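Local coordinates for protein polyketide Synthase III (Ectocarpus siliculosus, PDB 4B0N) that probably acts as a type III polyketide synthase, an acyltransferase of the chalcone synthase family linked to the biosynthesis of phlorotannin monomers in this brown alga, at residues A[274-282]-A[295-306]. Sequence-based numbering, arbitrary orientation.
Sequences LMEGTEDGI and LSKFLPQYIAKN
Y302, on the first turns of helix 299-316, turns its side chain toward segment 274-282 and is met there on a face, at an edge and at its hydroxyl. T278 CG2 lies over one face in a CH-pi contact, 3.8 Å from the ring centroid and 20° off the normal; F298 O lies above the opposite face, offset toward the rim, and G281 CA comes in at the edge, near the ring plane. A chi1 of 58° brings the D280 carboxylate round to the phenol end, although its CB does not aim at the helix, and the two planes meet crosswise, 85° apart. Y302 OH lies 2.9 Å from D280 OD1 and 3.0 Å from OD2, two weak alternatives for one proton. With an alanine here, T278 CG2 would probably lose the ring it lies on and the D280 carboxylate its phenol partner, and a gap would open between loop and helix. S296 OG donates weakly to D280 OD2 and accepts a weak capping bond from F298 N, joining the carboxylate to the turn that leads into the helix.

Further along, M275 and N306 run alongside each other in opposite senses, M275 SD 3.7 Å from N306 CB; a water that donates to N306 OD1 also accepts a weak bond from E276 N. T278 OG1 donates to M275 O across the type II turn. At the other end, I282 and L295 form an antiparallel non-hydrogen-bonded pair; I282 CG2 lies 3.7 Å from L295 CD2, and I282 CG1 also touches L299 CD1. Both line the pocket of the bound arachidonic acid. The loop connects strand 265-274 to the hairpin of strands 282-287 and 290-295, which runs on into helix 299-316; helix 335-345 packs against P300, I303 and A304, and E279 forms a salt bridge with K176 of the second subunit.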
# COMPACT_ATOMS: atom_id res chain seq x y z
N LEU A 274 -8.59 3.30 -16.52
CA LEU A 274 -9.25 4.38 -15.79
C LEU A 274 -10.30 5.04 -16.70
O LEU A 274 -9.99 5.45 -17.83
CB LEU A 274 -8.23 5.42 -15.32
CG LEU A 274 -8.40 6.11 -13.96
CD1 LEU A 274 -7.26 7.09 -13.75
CD2 LEU A 274 -9.73 6.83 -13.82
N MET A 275 -11.52 5.15 -16.20
CA MET A 275 -12.63 5.72 -16.96
C MET A 275 -12.69 7.24 -16.80
O MET A 275 -12.62 7.76 -15.68
CB MET A 275 -13.96 5.08 -16.54
CG MET A 275 -13.99 3.57 -16.64
SD MET A 275 -15.20 2.82 -15.53
CE MET A 275 -14.85 1.08 -15.79
N GLU A 276 -12.83 7.93 -17.93
CA GLU A 276 -12.91 9.39 -17.95
C GLU A 276 -14.21 9.89 -17.32
O GLU A 276 -15.28 9.33 -17.57
CB GLU A 276 -12.78 9.92 -19.38
CG GLU A 276 -11.42 9.69 -20.02
CD GLU A 276 -11.42 9.86 -21.53
OE1 GLU A 276 -11.84 10.93 -22.01
OE2 GLU A 276 -11.00 8.92 -22.24
N GLY A 277 -14.10 10.93 -16.50
CA GLY A 277 -15.25 11.58 -15.87
C GLY A 277 -16.06 10.70 -14.94
O GLY A 277 -17.29 10.80 -14.89
N THR A 278 -15.37 9.83 -14.20
CA THR A 278 -16.01 8.93 -13.23
C THR A 278 -15.40 9.11 -11.84
O THR A 278 -15.36 8.18 -11.02
CB THR A 278 -15.91 7.45 -13.67
OG1 THR A 278 -14.53 7.11 -13.88
CG2 THR A 278 -16.69 7.20 -14.95
N GLU A 279 -14.94 10.33 -11.58
CA GLU A 279 -14.20 10.68 -10.36
C GLU A 279 -15.02 10.51 -9.09
O GLU A 279 -14.49 10.16 -8.03
CB GLU A 279 -13.67 12.11 -10.45
CG GLU A 279 -12.66 12.37 -11.57
CD GLU A 279 -13.30 12.77 -12.89
OE1 GLU A 279 -14.55 12.81 -12.98
OE2 GLU A 279 -12.55 13.04 -13.85
N ASP A 280 -16.33 10.77 -9.20
CA ASP A 280 -17.25 10.70 -8.07
C ASP A 280 -17.75 9.28 -7.79
O ASP A 280 -18.34 9.02 -6.74
CB ASP A 280 -18.43 11.65 -8.29
CG ASP A 280 -19.20 11.35 -9.57
OD1 ASP A 280 -18.60 11.42 -10.66
OD2 ASP A 280 -20.41 11.05 -9.48
N GLY A 281 -17.49 8.37 -8.73
CA GLY A 281 -17.95 6.98 -8.64
C GLY A 281 -17.69 6.32 -7.30
O GLY A 281 -18.62 5.86 -6.63
N ILE A 282 -16.42 6.26 -6.91
CA ILE A 282 -16.01 5.71 -5.61
C ILE A 282 -15.04 6.68 -4.93
O ILE A 282 -13.91 6.86 -5.37
CB ILE A 282 -15.33 4.32 -5.76
CG1 ILE A 282 -16.21 3.36 -6.57
CG2 ILE A 282 -15.02 3.74 -4.38
CD1 ILE A 282 -15.49 2.14 -7.11
N LEU A 295 -20.49 6.11 -2.39
CA LEU A 295 -20.68 5.79 -3.80
C LEU A 295 -21.84 6.58 -4.38
O LEU A 295 -22.88 6.72 -3.73
CB LEU A 295 -20.96 4.29 -3.97
CG LEU A 295 -20.09 3.30 -3.19
CD1 LEU A 295 -20.67 1.90 -3.27
CD2 LEU A 295 -18.65 3.33 -3.67
N SER A 296 -21.66 7.11 -5.59
CA SER A 296 -22.73 7.82 -6.27
C SER A 296 -23.72 6.84 -6.89
O SER A 296 -23.38 5.68 -7.15
CB SER A 296 -22.18 8.78 -7.33
OG SER A 296 -21.79 8.09 -8.50
N LYS A 297 -24.94 7.32 -7.12
CA LYS A 297 -26.00 6.53 -7.74
C LYS A 297 -25.63 6.19 -9.18
O LYS A 297 -26.21 5.28 -9.78
CB LYS A 297 -27.32 7.30 -7.73
CG LYS A 297 -27.59 8.10 -6.46
CD LYS A 297 -28.69 9.13 -6.69
CE LYS A 297 -28.63 10.23 -5.65
NZ LYS A 297 -29.62 11.32 -5.91
N PHE A 298 -24.67 6.93 -9.73
CA PHE A 298 -24.27 6.82 -11.13
C PHE A 298 -23.19 5.76 -11.37
O PHE A 298 -22.84 5.47 -12.52
CB PHE A 298 -23.82 8.18 -11.68
CG PHE A 298 -24.65 9.33 -11.18
CD1 PHE A 298 -26.02 9.39 -11.43
CD2 PHE A 298 -24.05 10.37 -10.46
CE1 PHE A 298 -26.78 10.45 -10.96
CE2 PHE A 298 -24.81 11.44 -10.00
CZ PHE A 298 -26.17 11.48 -10.25
N LEU A 299 -22.66 5.20 -10.29
CA LEU A 299 -21.62 4.17 -10.36
C LEU A 299 -22.03 2.99 -11.25
O LEU A 299 -21.26 2.58 -12.11
CB LEU A 299 -21.23 3.68 -8.96
CG LEU A 299 -19.79 3.24 -8.64
CD1 LEU A 299 -19.74 2.72 -7.21
CD2 LEU A 299 -19.23 2.19 -9.59
N PRO A 300 -23.25 2.44 -11.05
CA PRO A 300 -23.71 1.36 -11.93
C PRO A 300 -23.73 1.77 -13.41
O PRO A 300 -23.35 0.97 -14.26
CB PRO A 300 -25.12 1.07 -11.43
CG PRO A 300 -25.08 1.44 -9.99
CD PRO A 300 -24.20 2.65 -9.93
N GLN A 301 -24.16 3.00 -13.69
CA GLN A 301 -24.18 3.52 -15.06
C GLN A 301 -22.78 3.63 -15.67
O GLN A 301 -22.59 3.35 -16.85
CB GLN A 301 -24.90 4.88 -15.13
CG GLN A 301 -26.41 4.82 -14.94
CD GLN A 301 -26.84 4.94 -13.49
OE1 GLN A 301 -26.36 4.22 -12.62
NE2 GLN A 301 -27.77 5.86 -13.23
N TYR A 302 -21.81 4.04 -14.85
CA TYR A 302 -20.41 4.11 -15.28
C TYR A 302 -19.89 2.75 -15.74
O TYR A 302 -19.15 2.66 -16.72
CB TYR A 302 -19.51 4.63 -14.14
CG TYR A 302 -19.79 6.03 -13.64
CD1 TYR A 302 -20.41 6.99 -14.45
CD2 TYR A 302 -19.40 6.40 -12.35
CE1 TYR A 302 -20.65 8.27 -13.97
CE2 TYR A 302 -19.64 7.68 -11.87
CZ TYR A 302 -20.26 8.61 -12.69
OH TYR A 302 -20.50 9.88 -12.21
N ILE A 303 -20.28 1.71 -15.01
CA ILE A 303 -19.86 0.34 -15.31
C ILE A 303 -20.42 -0.12 -16.65
O ILE A 303 -19.66 -0.48 -17.55
CB ILE A 303 -20.25 -0.64 -14.17
CG1 ILE A 303 -19.52 -0.26 -12.87
CG2 ILE A 303 -19.93 -2.08 -14.56
CD1 ILE A 303 -20.14 -0.85 -11.62
N ALA A 304 -21.75 -0.08 -16.80
CA ALA A 304 -22.41 -0.49 -18.04
C ALA A 304 -21.95 0.32 -19.25
O ALA A 304 -21.97 -0.17 -20.38
CB ALA A 304 -23.93 -0.40 -17.88
N LYS A 305 -21.54 1.56 -19.00
CA LYS A 305 -21.08 2.46 -20.05
C LYS A 305 -19.65 2.17 -20.49
O LYS A 305 -19.27 2.46 -21.62
CB LYS A 305 -21.21 3.92 -19.60
CG LYS A 305 -21.12 4.94 -20.73
CD LYS A 305 -21.53 6.32 -20.26
CE LYS A 305 -21.63 7.30 -21.43
NZ LYS A 305 -20.29 7.64 -21.99
N ASN A 306 -18.85 1.58 -19.59
CA ASN A 306 -17.42 1.40 -19.84
C ASN A 306 -16.87 -0.03 -19.77
O ASN A 306 -15.75 -0.28 -20.23
CB ASN A 306 -16.61 2.30 -18.90
CG ASN A 306 -16.72 3.76 -19.25
OD1 ASN A 306 -16.42 4.17 -20.38
ND2 ASN A 306 -17.13 4.58 -18.29
O HOH W 1 -14.20 5.72 -20.12